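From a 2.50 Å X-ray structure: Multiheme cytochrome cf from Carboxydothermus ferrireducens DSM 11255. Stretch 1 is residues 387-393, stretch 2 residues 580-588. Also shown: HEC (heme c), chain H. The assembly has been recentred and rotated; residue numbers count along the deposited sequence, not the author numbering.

Stretch 1, residues 387-393: HEGAHHR
Stretch 2 580-588: SLGSYQSRY

What backbone shapes meet here? Stretch 1 has no regular helix or strand, but it folds back on itself: Gly389 N donates to His392 O at 2.9 Å. Gly389 sits at phi/psi 99/0, where a CB would jam against the carbonyl O of Glu388, so glycine suits the bend. Ala390 follows at -93/-92, His391 at -76/-19 and His392 at -117/123. Stretch 2 enters as a 3-10 segment, with Tyr584 N bonded to Leu581 O at 3.2 Å and Gly582 at 62/-133, a positive phi that favours glycine. A type I turn then runs from Tyr584 to Arg587, closed by Arg587 N to Tyr584 O at 3.2 Å. In register, Glu388 CA lies 7.9 Å from Leu581 CA, and Ala390 CA lies 5.9 Å from Arg587 CA.

What sits where the backbones come closest? Ala390 points its CB toward the turn, 3.5 Å from Arg587 O and 3.9 Å from Tyr584 O. The same methyl lies 4.3 Å from Tyr584 CB and 4.3 Å from Arg587 CB, so this small side chain packs close to both backbone and side chains of the turn. Nearby, Glu388 CB meets Leu581 CD2 at 4.1 Å; Leu581, chi1 m and chi2 t, offers a buried apolar branch to the aliphatic base of the glutamate.

How do the rings fit around Tyr584? Tyr584 (chi1 m, chi2 -80°) points toward stretch 1 and has 86 Å² covered by it, the largest share of any residue in the contact. His391, chi1 m and chi2 154°, brings ND1 to 3.3 Å from Tyr584 CE1. These rings meet rim to rim, centroids 5.5 Å apart and planes at 85°, neither over the face of the other. The His391 ring also has Arg587 CB over one face, while its NE2 is 3.4 Å from Arg587 CD; the arginine, chi1 m, is modelled only as far as CD. The CB of His392 points sideways, yet its chi1 m, chi2 118° ring brings CE1 to 3.5 Å from Tyr584 OH, with that oxygen near the ring plane. Their centroids are 5.4 Å apart and their planes at 55°, an oblique meeting.

What keeps stretch 1 in shape for this contact? The 356 Å² buried between the stretches, both sides summed, involves no hydrogen bond among the modelled atoms; the bonds that shape stretch 1 lie largely within it. Glu388 (chi1 p, chi2 m, chi3 130°) uses OE1 to accept from Ala390 N at 2.8 Å and His392 N at 2.9 Å, and OE2 to accept from His392 ND1 at 2.7 Å, so a buried carboxylate braces the loop. Arg393, chi1 to chi3 m, m, p, gives Ala390 O bonds from NH1 at 3.0 Å and NH2 at 2.9 Å. Heme c adds an anchor: Arg393 N donates to HEC O2D at 2.7 Å, and His392 CE1 lies 3.2 Å from HEC C4C.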

# COMPACT_ATOMS: atom_id res chain seq x y z
N HIS A 387 3.62 12.71 1.46
CA HIS A 387 4.85 12.84 2.25
C HIS A 387 5.86 13.67 1.46
O HIS A 387 6.87 13.17 0.96
CB HIS A 387 5.42 11.47 2.58
CG HIS A 387 4.47 10.54 3.28
ND1 HIS A 387 4.54 10.31 4.63
CD2 HIS A 387 3.47 9.76 2.81
CE1 HIS A 387 3.60 9.44 4.97
NE2 HIS A 387 2.94 9.09 3.88
N GLU A 388 5.57 14.97 1.35
CA GLU A 388 6.28 15.79 0.38
C GLU A 388 7.72 16.09 0.78
O GLU A 388 8.50 16.51 -0.08
CB GLU A 388 5.53 17.10 0.14
CG GLU A 388 5.82 18.20 1.15
CD GLU A 388 5.21 17.94 2.52
OE1 GLU A 388 5.94 18.03 3.52
OE2 GLU A 388 4.00 17.65 2.59
N GLY A 389 8.09 15.90 2.04
CA GLY A 389 9.45 16.12 2.49
C GLY A 389 9.70 17.45 3.17
O GLY A 389 10.84 17.72 3.56
N ALA A 390 8.68 18.29 3.32
CA ALA A 390 8.81 19.51 4.09
C ALA A 390 8.37 19.24 5.53
O ALA A 390 9.18 18.81 6.35
CB ALA A 390 7.99 20.64 3.48
N HIS A 391 7.10 19.48 5.83
CA HIS A 391 6.55 19.13 7.14
C HIS A 391 6.31 17.64 7.29
O HIS A 391 6.20 17.15 8.42
CB HIS A 391 5.25 19.89 7.38
CG HIS A 391 5.43 21.32 7.79
ND1 HIS A 391 4.48 22.29 7.55
CD2 HIS A 391 6.46 21.94 8.42
CE1 HIS A 391 4.91 23.44 8.02
NE2 HIS A 391 6.11 23.26 8.55
N HIS A 392 6.23 16.91 6.18
CA HIS A 392 5.79 15.52 6.19
C HIS A 392 6.93 14.63 5.71
O HIS A 392 7.42 14.79 4.59
CB HIS A 392 4.53 15.36 5.33
CG HIS A 392 3.41 16.25 5.78
ND1 HIS A 392 2.87 17.23 4.98
CD2 HIS A 392 2.74 16.32 6.95
CE1 HIS A 392 1.91 17.86 5.64
NE2 HIS A 392 1.81 17.32 6.84
N ARG A 393 7.31 13.67 6.55
CA ARG A 393 8.61 13.03 6.44
C ARG A 393 8.65 12.02 5.30
O ARG A 393 7.63 11.49 4.87
CB ARG A 393 8.96 12.34 7.76
CG ARG A 393 9.10 13.29 8.95
CD ARG A 393 10.48 13.94 9.02
NE ARG A 393 10.83 14.64 7.78
CZ ARG A 393 10.40 15.86 7.46
NH1 ARG A 393 9.60 16.52 8.28
NH2 ARG A 393 10.77 16.41 6.31
N SER A 580 4.33 23.58 -7.00
CA SER A 580 3.20 22.68 -6.79
C SER A 580 2.95 22.40 -5.31
O SER A 580 1.87 21.92 -4.95
CB SER A 580 3.42 21.37 -7.55
OG SER A 580 4.43 20.60 -6.93
N LEU A 581 3.93 22.71 -4.45
CA LEU A 581 3.82 22.45 -3.02
C LEU A 581 3.02 23.51 -2.28
O LEU A 581 2.77 23.33 -1.08
CB LEU A 581 5.22 22.34 -2.40
CG LEU A 581 6.15 21.26 -2.94
CD1 LEU A 581 7.46 21.28 -2.18
CD2 LEU A 581 5.50 19.89 -2.84
N GLY A 582 2.63 24.59 -2.94
CA GLY A 582 1.86 25.63 -2.28
C GLY A 582 2.63 26.28 -1.14
O GLY A 582 3.81 26.63 -1.26
N SER A 583 1.95 26.42 0.00
CA SER A 583 2.55 27.06 1.17
C SER A 583 3.62 26.21 1.84
O SER A 583 4.28 26.70 2.76
CB SER A 583 1.47 27.43 2.18
OG SER A 583 0.83 26.27 2.68
N TYR A 584 3.79 24.95 1.43
CA TYR A 584 4.90 24.14 1.92
C TYR A 584 6.21 24.46 1.21
O TYR A 584 7.26 23.99 1.65
CB TYR A 584 4.58 22.65 1.77
CG TYR A 584 3.47 22.19 2.69
CD1 TYR A 584 3.73 21.93 4.03
CD2 TYR A 584 2.17 22.05 2.24
CE1 TYR A 584 2.73 21.52 4.89
CE2 TYR A 584 1.15 21.65 3.09
CZ TYR A 584 1.44 21.38 4.42
OH TYR A 584 0.44 20.98 5.27
N GLN A 585 6.15 25.25 0.13
CA GLN A 585 7.37 25.58 -0.60
C GLN A 585 8.31 26.43 0.24
O GLN A 585 9.53 26.36 0.07
CB GLN A 585 7.01 26.30 -1.90
CG GLN A 585 8.16 26.42 -2.89
CD GLN A 585 7.81 27.29 -4.08
OE1 GLN A 585 6.66 27.72 -4.24
NE2 GLN A 585 8.79 27.55 -4.93
N SER A 586 7.77 27.23 1.16
CA SER A 586 8.59 28.08 2.00
C SER A 586 9.19 27.35 3.19
O SER A 586 10.03 27.92 3.89
CB SER A 586 7.77 29.28 2.50
OG SER A 586 6.75 28.86 3.38
N ARG A 587 8.79 26.10 3.43
CA ARG A 587 9.25 25.34 4.59
C ARG A 587 10.36 24.36 4.18
O ARG A 587 10.27 23.15 4.39
CB ARG A 587 8.07 24.60 5.23
CG ARG A 587 6.84 25.47 5.45
CD ARG A 587 6.84 26.08 6.83
N TYR A 588 11.42 24.92 3.60
CA TYR A 588 12.51 24.14 3.03
C TYR A 588 13.70 23.99 3.97
O TYR A 588 14.67 23.32 3.60
CB TYR A 588 12.96 24.77 1.71
CG TYR A 588 13.34 26.23 1.84
CD1 TYR A 588 12.39 27.23 1.72
CD2 TYR A 588 14.66 26.60 2.10
CE1 TYR A 588 12.73 28.56 1.85
CE2 TYR A 588 15.01 27.93 2.22
CZ TYR A 588 14.05 28.91 2.10
OH TYR A 588 14.40 30.23 2.22
FE HEC H . -1.15 16.03 7.96
CHA HEC H . 0.34 13.45 9.72
CHB HEC H . -2.74 17.02 10.85
CHC HEC H . -2.44 18.76 6.30
CHD HEC H . 0.07 14.82 5.01
NA HEC H . -1.19 15.36 9.92
C1A HEC H . -0.53 14.26 10.42
C2A HEC H . -0.88 14.11 11.82
C3A HEC H . -1.73 15.10 12.13
C4A HEC H . -1.94 15.90 10.95
CMA HEC H . -2.37 15.32 13.52
CAA HEC H . -0.34 13.02 12.76
CBA HEC H . 1.00 13.51 13.30
CGA HEC H . 1.55 12.55 14.33
O1A HEC H . 1.74 11.34 14.01
O2A HEC H . 1.82 13.01 15.47
NB HEC H . -2.39 17.58 8.46
C1B HEC H . -2.85 17.84 9.74
C2B HEC H . -3.48 19.14 9.72
C3B HEC H . -3.40 19.63 8.47
C4B HEC H . -2.72 18.65 7.65
CMB HEC H . -4.13 19.80 10.96
CAB HEC H . -3.94 20.99 7.94
CBB HEC H . -3.29 22.19 8.65
NC HEC H . -1.20 16.66 6.02
C1C HEC H . -1.76 17.83 5.55
C2C HEC H . -1.48 17.93 4.13
C3C HEC H . -0.78 16.84 3.76
C4C HEC H . -0.60 16.02 4.95
CMC HEC H . -1.95 19.09 3.22
CAC HEC H . -0.26 16.46 2.35
CBC HEC H . 0.79 17.48 1.87
ND HEC H . -0.00 14.38 7.45
C1D HEC H . 0.42 14.13 6.15
C2D HEC H . 1.32 13.01 6.17
C3D HEC H . 1.41 12.57 7.65
C4D HEC H . 0.56 13.48 8.36
CMD HEC H . 2.00 12.41 4.93
CAD HEC H . 2.23 11.41 8.26
CBD HEC H . 3.71 11.56 7.91
CGD HEC H . 4.35 12.62 8.76
O1D HEC H . 3.73 13.00 9.78
O2D HEC H . 5.47 13.08 8.43